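Long-range contacts in glycosyltransferase (Streptomyces viridochromogenes, PDB 2IUY), which probably transfers a sugar from a nucleotide donor as a retaining family GT4 glycosyltransferase in the biosynthesis of the antibiotic avilamycin A: residues I108-F113 against G122-S127; P141-P146 against V322-R327. All blocks are in the same frame, centred on the assembly; numbering follows the deposited sequence.

Contact 1: I108-F113 against G122-S127; sequences ISSHHF and GCTYSS
Residues 108-111 of strand 106-111 run parallel to strand 123-125 at the border of the N-terminal Rossmann-like sheet of this GT-B glycosyltransferase, the axes of these short segments 4.7 Å apart and inclined by 29°. Ser-109 N donates to Gly-122 O, Thr-124 N to Ser-109 O at 2.9 Å, and His-111 N to Thr-124 O, the last nearly straight at 171° and almost along the C=O axis. Gly-122, with its positive phi of 75°, suits the turn into the strand. On one face Cys-123 SG, anti to its backbone N, lies 3.6 Å from His-111 CB and also beside Ser-109, whose small side chain leaves the sulfur room. The His-111 ring stays beside the sulfur, which sits obliquely to it, and bonds Thr-115 O through NE2. On the other face Thr-124, beta-branched and so suited to a strand, uses both branches: OG1 lies 3.0 Å from Ser-109 O, while CG2 meets Ile-108 CD1 obliquely at 4.0 Å. Ser-110 OG instead bonds Tyr-328 and His-89. Further along, one water joins the segments, 2.6 Å from Ser-126 OG and 3.1 Å from His-112 ND1, in the imidazole plane at its edge.

Contact 2: P141-P146 against V322-R327; sequences PVIPIP and VTIAER
The extended, proline-rich loop 141-146 passes along one side of helix 321-336, which offers it two side chains one turn apart, Ile-324 and Arg-327. Arg-327 CB rests against Ile-143 CD1 at 4.1 Å, and CG stands anti to the carbonyl carbon. A bend at chi3 (69°) then turns the chain so that NE lies 4.2 Å from Ile-143 CG2, a methyl placed over one face of the guanidinium. CZ, NH1 and, closest, NH2 (3.7 Å) lie against Pro-144 CD. At the tip, NH2 reaches Val-142 O at 3.0 Å, near the guanidinium plane, but the bond is weak, with an angle of 125° at the hydrogen. Arginine suits this border position because its long aliphatic part packs on isoleucine while the charge reaches a loop carbonyl. Ile-324, pointing at the loop, fills the more buried part: CG2 touches Ile-143 CG2 at 3.7 Å and Pro-146 CB at 3.6 Å, and CD1 meets Pro-144 CG. The proline rings, lacking a backbone N-H, suit a loop that meets the helix by apolar contact. Between the last two prolines Ile-145 points away from this helix and touches Thr-256, a UDP-binding residue, on helix 256-263. Such packing of a C-terminal helix beside the interdomain loop is characteristic of the GT-B fold, whose last helix crosses back to the N-terminal domain.

How the contacts relate
Contact 1 closes before contact 2 opens along the chain, and their centres lie 11 Å apart. They meet directly at Tyr-125, whose N and O probably hydrogen-bond to Pro-141 O and Ile-143 N, at 3.0 and 2.8 Å, so the loop starts alongside strand 123-125. Helix 321-336 serves both: its first turns carry contact 2, while Tyr-328 and the residues after it cover Ile-108 and Thr-124 of contact 1. The C-terminal part of the chain is thereby fastened to the N-terminal sheet, just where 141-146 leads toward the second domain. Thr-256 of the UDP site lies about 9 Å from Ser-126 and 7 Å from Pro-146, between side chains, placing both contacts near the interdomain cleft.

Contact 1: I108-F113 against G122-S127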
# COMPACT_ATOMS: atom_id res chain seq x y z
N ILE A 108 -17.53 -0.31 -7.65
CA ILE A 108 -16.83 -0.93 -6.52
C ILE A 108 -15.69 -0.02 -6.06
O ILE A 108 -15.10 0.72 -6.87
CB ILE A 108 -16.29 -2.39 -6.89
CG1 ILE A 108 -15.86 -3.16 -5.61
CG2 ILE A 108 -15.18 -2.35 -7.99
CD1 ILE A 108 -15.62 -4.69 -5.82
N SER A 109 -15.37 -0.08 -4.77
CA SER A 109 -14.22 0.72 -4.24
C SER A 109 -13.23 -0.16 -3.50
O SER A 109 -13.64 -1.11 -2.87
CB SER A 109 -14.71 1.84 -3.28
OG SER A 109 -15.68 2.68 -3.92
N SER A 110 -11.95 0.19 -3.53
CA SER A 110 -11.00 -0.29 -2.51
C SER A 110 -10.72 0.92 -1.61
O SER A 110 -10.18 1.93 -2.06
CB SER A 110 -9.67 -0.76 -3.10
OG SER A 110 -9.77 -1.93 -3.88
N HIS A 111 -11.09 0.80 -0.35
CA HIS A 111 -10.77 1.79 0.66
C HIS A 111 -9.35 1.72 1.19
O HIS A 111 -8.94 0.72 1.77
CB HIS A 111 -11.77 1.72 1.82
CG HIS A 111 -11.89 3.03 2.54
ND1 HIS A 111 -12.04 4.22 1.86
CD2 HIS A 111 -11.81 3.34 3.85
CE1 HIS A 111 -12.07 5.21 2.73
NE2 HIS A 111 -11.93 4.70 3.95
N HIS A 112 -8.61 2.81 0.99
CA HIS A 112 -7.22 2.90 1.42
C HIS A 112 -7.01 3.88 2.59
O HIS A 112 -5.87 4.35 2.82
CB HIS A 112 -6.36 3.28 0.22
CG HIS A 112 -6.49 2.31 -0.93
ND1 HIS A 112 -6.22 0.97 -0.80
CD2 HIS A 112 -6.84 2.50 -2.23
CE1 HIS A 112 -6.42 0.36 -1.95
NE2 HIS A 112 -6.77 1.27 -2.84
N PHE A 113 -8.08 4.19 3.32
CA PHE A 113 -7.96 5.26 4.35
C PHE A 113 -8.44 4.82 5.75
O PHE A 113 -9.25 3.91 5.86
CB PHE A 113 -8.68 6.56 3.88
CG PHE A 113 -8.06 7.15 2.68
CD1 PHE A 113 -6.95 7.95 2.79
CD2 PHE A 113 -8.58 6.88 1.41
CE1 PHE A 113 -6.33 8.49 1.65
CE2 PHE A 113 -8.00 7.44 0.28
CZ PHE A 113 -6.87 8.23 0.39
N GLY A 122 -20.76 -1.11 -1.86
CA GLY A 122 -19.83 -1.69 -2.81
C GLY A 122 -18.38 -1.42 -2.42
O GLY A 122 -17.48 -1.61 -3.24
N CYS A 123 -18.15 -1.00 -1.16
CA CYS A 123 -16.79 -0.81 -0.64
C CYS A 123 -16.13 -2.12 -0.16
O CYS A 123 -16.76 -2.93 0.51
CB CYS A 123 -16.76 0.21 0.52
SG CYS A 123 -15.10 1.04 0.76
N THR A 124 -14.84 -2.29 -0.47
CA THR A 124 -14.01 -3.38 0.08
C THR A 124 -12.92 -2.76 0.97
O THR A 124 -12.52 -1.61 0.77
CB THR A 124 -13.26 -4.23 -1.03
OG1 THR A 124 -12.22 -3.44 -1.60
CG2 THR A 124 -14.20 -4.69 -2.13
N TYR A 125 -12.40 -3.55 1.91
CA TYR A 125 -11.41 -3.07 2.86
C TYR A 125 -10.16 -3.93 2.77
O TYR A 125 -10.26 -5.12 2.47
CB TYR A 125 -12.02 -3.06 4.28
CG TYR A 125 -13.25 -2.16 4.32
CD1 TYR A 125 -13.15 -0.82 4.66
CD2 TYR A 125 -14.52 -2.65 3.99
CE1 TYR A 125 -14.26 0.02 4.69
CE2 TYR A 125 -15.65 -1.80 3.99
CZ TYR A 125 -15.51 -0.48 4.34
OH TYR A 125 -16.63 0.36 4.36
N SER A 126 -8.98 -3.34 3.00
CA SER A 126 -7.76 -4.17 2.90
C SER A 126 -7.51 -5.03 4.14
O SER A 126 -6.69 -5.96 4.12
CB SER A 126 -6.50 -3.37 2.50
OG SER A 126 -6.53 -2.09 3.07
N SER A 127 -8.22 -4.72 5.23
CA SER A 127 -8.08 -5.53 6.45
C SER A 127 -9.38 -5.58 7.25
O SER A 127 -10.24 -4.73 7.11
CB SER A 127 -6.90 -5.04 7.30
OG SER A 127 -7.14 -3.75 7.86
O HOH W 1 -5.19 -0.13 1.94

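Contact 2: P141-P146 against V322-R327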
# COMPACT_ATOMS: atom_id res chain seq x y z
N PRO A 141 -16.42 -7.21 1.60
CA PRO A 141 -15.22 -8.04 1.42
C PRO A 141 -13.98 -7.37 2.00
O PRO A 141 -13.84 -6.14 1.99
CB PRO A 141 -15.07 -8.14 -0.12
CG PRO A 141 -16.38 -7.70 -0.68
CD PRO A 141 -16.97 -6.75 0.31
N VAL A 142 -13.11 -8.22 2.53
CA VAL A 142 -11.81 -7.82 2.96
C VAL A 142 -10.83 -8.47 2.00
O VAL A 142 -10.80 -9.70 1.85
CB VAL A 142 -11.56 -8.21 4.43
CG1 VAL A 142 -10.11 -8.06 4.75
CG2 VAL A 142 -12.40 -7.34 5.36
N ILE A 143 -10.07 -7.63 1.30
CA ILE A 143 -9.17 -8.12 0.28
C ILE A 143 -7.88 -7.34 0.45
O ILE A 143 -7.88 -6.15 0.23
CB ILE A 143 -9.74 -8.00 -1.20
CG1 ILE A 143 -11.05 -8.77 -1.41
CG2 ILE A 143 -8.73 -8.54 -2.17
CD1 ILE A 143 -11.71 -8.49 -2.79
N PRO A 144 -6.79 -8.01 0.88
CA PRO A 144 -5.58 -7.26 1.24
C PRO A 144 -4.85 -6.72 0.02
O PRO A 144 -5.24 -7.05 -1.14
CB PRO A 144 -4.76 -8.31 2.03
CG PRO A 144 -5.16 -9.62 1.43
CD PRO A 144 -6.64 -9.46 1.15
N ILE A 145 -3.83 -5.88 0.26
CA ILE A 145 -3.04 -5.26 -0.82
C ILE A 145 -2.26 -6.33 -1.60
O ILE A 145 -1.61 -7.20 -1.00
CB ILE A 145 -2.11 -4.16 -0.29
CG1 ILE A 145 -2.92 -2.97 0.28
CG2 ILE A 145 -1.12 -3.75 -1.33
CD1 ILE A 145 -2.03 -2.02 1.10
N PRO A 146 -2.38 -6.29 -2.95
CA PRO A 146 -1.69 -7.21 -3.84
C PRO A 146 -0.27 -6.75 -4.13
O PRO A 146 0.06 -5.56 -4.02
CB PRO A 146 -2.52 -7.12 -5.13
CG PRO A 146 -3.01 -5.73 -5.18
CD PRO A 146 -3.25 -5.36 -3.70
N VAL A 322 -2.27 -12.06 -8.85
CA VAL A 322 -3.29 -12.80 -9.62
C VAL A 322 -4.36 -13.34 -8.69
O VAL A 322 -5.56 -13.29 -9.01
CB VAL A 322 -2.64 -13.96 -10.52
CG1 VAL A 322 -3.68 -14.94 -11.06
CG2 VAL A 322 -1.83 -13.37 -11.70
N THR A 323 -3.92 -13.86 -7.54
CA THR A 323 -4.85 -14.29 -6.50
C THR A 323 -5.77 -13.16 -6.01
O THR A 323 -6.96 -13.37 -5.83
CB THR A 323 -4.20 -15.07 -5.26
OG1 THR A 323 -5.26 -15.63 -4.46
CG2 THR A 323 -3.49 -14.14 -4.32
N ILE A 324 -5.18 -11.99 -5.77
CA ILE A 324 -5.95 -10.82 -5.31
C ILE A 324 -6.82 -10.26 -6.43
O ILE A 324 -7.97 -9.94 -6.20
CB ILE A 324 -5.02 -9.70 -4.81
CG1 ILE A 324 -4.24 -10.19 -3.57
CG2 ILE A 324 -5.84 -8.38 -4.52
CD1 ILE A 324 -5.16 -10.77 -2.45
N ALA A 325 -6.28 -10.17 -7.64
CA ALA A 325 -7.10 -9.74 -8.77
C ALA A 325 -8.32 -10.66 -8.97
O ALA A 325 -9.39 -10.18 -9.29
CB ALA A 325 -6.27 -9.62 -10.06
N GLU A 326 -8.16 -11.96 -8.84
CA GLU A 326 -9.29 -12.86 -9.06
C GLU A 326 -10.30 -12.73 -7.94
O GLU A 326 -11.47 -12.78 -8.17
CB GLU A 326 -8.84 -14.33 -9.38
CG GLU A 326 -8.32 -15.17 -8.23
CD GLU A 326 -7.68 -16.51 -8.70
OE1 GLU A 326 -7.68 -16.78 -9.94
OE2 GLU A 326 -7.16 -17.27 -7.83
N ARG A 327 -9.85 -12.43 -6.73
CA ARG A 327 -10.76 -12.04 -5.66
C ARG A 327 -11.59 -10.80 -5.96
O ARG A 327 -12.81 -10.80 -5.75
CB ARG A 327 -10.02 -11.92 -4.29
CG ARG A 327 -9.70 -13.31 -3.76
CD ARG A 327 -8.72 -13.25 -2.66
NE ARG A 327 -9.28 -12.63 -1.44
CZ ARG A 327 -8.62 -12.61 -0.28
NH1 ARG A 327 -7.42 -13.20 -0.19
NH2 ARG A 327 -9.19 -12.05 0.78